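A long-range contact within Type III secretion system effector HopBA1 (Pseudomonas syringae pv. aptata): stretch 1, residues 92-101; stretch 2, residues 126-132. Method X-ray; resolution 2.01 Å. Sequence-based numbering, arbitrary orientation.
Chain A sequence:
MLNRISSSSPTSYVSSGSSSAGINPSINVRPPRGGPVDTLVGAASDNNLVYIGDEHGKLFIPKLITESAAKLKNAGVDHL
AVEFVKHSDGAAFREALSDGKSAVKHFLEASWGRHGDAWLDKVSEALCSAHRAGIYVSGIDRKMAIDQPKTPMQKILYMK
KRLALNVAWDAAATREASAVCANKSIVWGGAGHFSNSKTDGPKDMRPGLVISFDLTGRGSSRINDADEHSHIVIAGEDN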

# COMPACT_ATOMS: atom_id res chain seq x y z
N ALA A 92 9.24 0.34 -18.02
CA ALA A 92 8.29 1.28 -18.59
C ALA A 92 7.77 2.25 -17.53
O ALA A 92 7.58 3.44 -17.79
CB ALA A 92 7.13 0.53 -19.23
N PHE A 93 7.52 1.75 -16.31
CA PHE A 93 6.97 2.60 -15.26
C PHE A 93 7.97 3.66 -14.83
O PHE A 93 7.60 4.82 -14.61
CB PHE A 93 6.56 1.74 -14.07
CG PHE A 93 6.08 2.55 -12.89
CD1 PHE A 93 4.95 3.33 -12.99
CD2 PHE A 93 6.77 2.52 -11.70
CE1 PHE A 93 4.51 4.08 -11.92
CE2 PHE A 93 6.34 3.27 -10.62
CZ PHE A 93 5.20 4.04 -10.73
N ARG A 94 9.25 3.29 -14.71
CA ARG A 94 10.26 4.27 -14.30
C ARG A 94 10.36 5.41 -15.31
O ARG A 94 10.66 6.54 -14.93
CB ARG A 94 11.61 3.58 -14.13
CG ARG A 94 12.70 4.48 -13.57
CD ARG A 94 13.77 3.70 -12.81
NE ARG A 94 14.38 2.64 -13.61
CZ ARG A 94 14.06 1.35 -13.55
NH1 ARG A 94 13.12 0.91 -12.72
NH2 ARG A 94 14.69 0.48 -14.33
N GLU A 95 10.11 5.13 -16.59
CA GLU A 95 10.09 6.19 -17.59
C GLU A 95 8.91 7.13 -17.36
O GLU A 95 9.06 8.35 -17.40
CB GLU A 95 10.02 5.58 -18.99
CG GLU A 95 11.25 4.78 -19.38
CD GLU A 95 11.16 4.20 -20.78
OE1 GLU A 95 10.05 4.21 -21.35
OE2 GLU A 95 12.19 3.75 -21.30
N ALA A 96 7.72 6.56 -17.12
CA ALA A 96 6.56 7.39 -16.83
C ALA A 96 6.79 8.23 -15.58
O ALA A 96 6.46 9.42 -15.55
CB ALA A 96 5.32 6.51 -16.65
N LEU A 97 7.37 7.62 -14.54
CA LEU A 97 7.58 8.33 -13.28
C LEU A 97 8.43 9.58 -13.47
O LEU A 97 8.27 10.55 -12.72
CB LEU A 97 8.24 7.38 -12.28
CG LEU A 97 7.95 7.56 -10.78
CD1 LEU A 97 6.46 7.60 -10.48
CD2 LEU A 97 8.60 6.41 -10.02
N SER A 98 9.31 9.58 -14.47
CA SER A 98 10.11 10.77 -14.75
C SER A 98 9.36 11.76 -15.63
O SER A 98 9.56 12.98 -15.48
CB SER A 98 11.43 10.37 -15.43
OG SER A 98 12.20 9.53 -14.59
N ASP A 99 8.51 11.28 -16.53
CA ASP A 99 7.76 12.19 -17.39
C ASP A 99 6.75 13.01 -16.60
O ASP A 99 6.41 14.13 -17.00
CB ASP A 99 7.06 11.41 -18.50
CG ASP A 99 8.01 10.97 -19.60
OD1 ASP A 99 9.05 11.64 -19.79
OD2 ASP A 99 7.73 9.96 -20.27
N GLY A 100 6.26 12.49 -15.48
CA GLY A 100 5.46 13.26 -14.55
C GLY A 100 4.11 12.62 -14.29
O GLY A 100 3.78 11.55 -14.81
N LYS A 101 3.32 13.31 -13.46
CA LYS A 101 2.03 12.80 -13.03
C LYS A 101 1.16 12.39 -14.21
O LYS A 101 0.49 11.35 -14.17
CB LYS A 101 1.30 13.85 -12.19
CG LYS A 101 -0.04 13.38 -11.63
CD LYS A 101 -0.83 14.53 -11.03
CE LYS A 101 -1.41 15.43 -12.12
NZ LYS A 101 -2.35 16.45 -11.56
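Stretch 2 126-132: ALCSAHR

Leu-97 forms the apolar centre of the contact between the two stretches. Its CA-to-CB bond points toward the second stretch, and with chi1 at -150° and chi2 at 52° its side chain lies across Leu-127, Cys-128 and His-131. Leu-97 CD1 lies 3.9 Å from the backbone O of Leu-127, 4.1 Å from CB of the same residue and 4.3 Å from SG of Cys-128, and Leu-97 CD2 comes to 3.4 Å from ND1 of His-131. One leucine thus touches three residues spaced over a single turn, and it contributes the largest covered area of any residue in the contact.

Residues 126-132 are helical, continuing a helix that begins earlier in the chain, and their regular backbone is held by the bonds Ala-130 N to Ala-126 O, His-131 N to Leu-127 O and Arg-132 N to Cys-128 O, each 2.9 Å long. This helix crosses helix 92-99 almost at a right angle, with a signed crossing angle of -85° and a closest approach between axes of 9.8 Å. Such a crossing confines the contact to a compact patch, and the two stretches together bury 369 Å².

One turn before Leu-97, Phe-93 extends the apolar surface. Its CB leaves the backbone sideways, but with chi1 in the t well, the end of the ring comes nearer, so that Phe-93 CZ packs 3.7 Å from CD1 of Leu-127. The latter residue, also directed toward its partner stretch, is therefore in contact with both Phe-93 and Leu-97.

Beyond the C-terminal end of helix 92-99, the backbone itself enters the contact. Gly-100 leaves helical geometry with a phi of 124° and a psi of -178°, a conformation in which a CB would be jammed against the preceding carbonyl O. It also occupies the N-cap position of the helical segment that follows. At this turn SG of Cys-128 lies 3.7 Å from C of Gly-100 and 3.5 Å from N of Lys-101, and the CA atoms of Lys-101 and Cys-128 are 6.1 Å apart. The end of the lysine side chain leads away, and its NZ is hydrogen-bonded elsewhere in the structure.

The polar edge is formed by His-131. Leu-97 CG sits over one face of its imidazole, 3.9 Å from the ring centroid and 27° off the normal, in a CH-pi contact. Farther out, OG of Ser-98 approaches NE2 of His-131 only to 4.3 Å; no hydrogen bond joins the two stretches, which are held together here by packing.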

# COMPACT_ATOMS: atom_id res chain seq x y z
N ALA A 126 0.60 10.57 -5.83
CA ALA A 126 1.30 9.97 -4.69
C ALA A 126 2.57 9.26 -5.13
O ALA A 126 3.62 9.39 -4.48
CB ALA A 126 0.37 9.00 -3.96
N LEU A 127 2.51 8.49 -6.22
CA LEU A 127 3.71 7.83 -6.72
C LEU A 127 4.76 8.85 -7.12
O LEU A 127 5.94 8.71 -6.79
CB LEU A 127 3.35 6.94 -7.91
CG LEU A 127 2.33 5.83 -7.63
CD1 LEU A 127 2.10 5.01 -8.89
CD2 LEU A 127 2.79 4.93 -6.49
N CYS A 128 4.35 9.90 -7.84
CA CYS A 128 5.29 10.95 -8.22
C CYS A 128 5.87 11.65 -7.00
O CYS A 128 7.08 11.88 -6.93
CB CYS A 128 4.60 11.95 -9.15
SG CYS A 128 4.26 11.31 -10.80
N SER A 129 5.02 11.98 -6.02
CA SER A 129 5.51 12.68 -4.83
C SER A 129 6.50 11.83 -4.06
O SER A 129 7.46 12.34 -3.49
CB SER A 129 4.33 13.07 -3.94
OG SER A 129 3.36 13.80 -4.67
N ALA A 130 6.28 10.51 -4.03
CA ALA A 130 7.25 9.62 -3.40
C ALA A 130 8.55 9.60 -4.20
O ALA A 130 9.64 9.72 -3.63
CB ALA A 130 6.67 8.21 -3.29
N HIS A 131 8.45 9.46 -5.52
CA HIS A 131 9.63 9.43 -6.37
C HIS A 131 10.49 10.68 -6.17
O HIS A 131 11.69 10.59 -5.89
CB HIS A 131 9.22 9.29 -7.83
CG HIS A 131 10.38 9.25 -8.78
ND1 HIS A 131 11.22 8.16 -8.88
CD2 HIS A 131 10.84 10.16 -9.67
CE1 HIS A 131 12.15 8.41 -9.79
NE2 HIS A 131 11.94 9.61 -10.28
N ARG A 132 9.89 11.86 -6.33
CA ARG A 132 10.67 13.09 -6.23
C ARG A 132 11.12 13.39 -4.81
O ARG A 132 11.97 14.27 -4.62
CB ARG A 132 9.89 14.27 -6.81
CG ARG A 132 8.55 14.58 -6.15
CD ARG A 132 7.85 15.76 -6.84
NE ARG A 132 7.62 15.53 -8.27
CZ ARG A 132 6.45 15.26 -8.83
NH1 ARG A 132 5.34 15.17 -8.10
NH2 ARG A 132 6.37 15.07 -10.15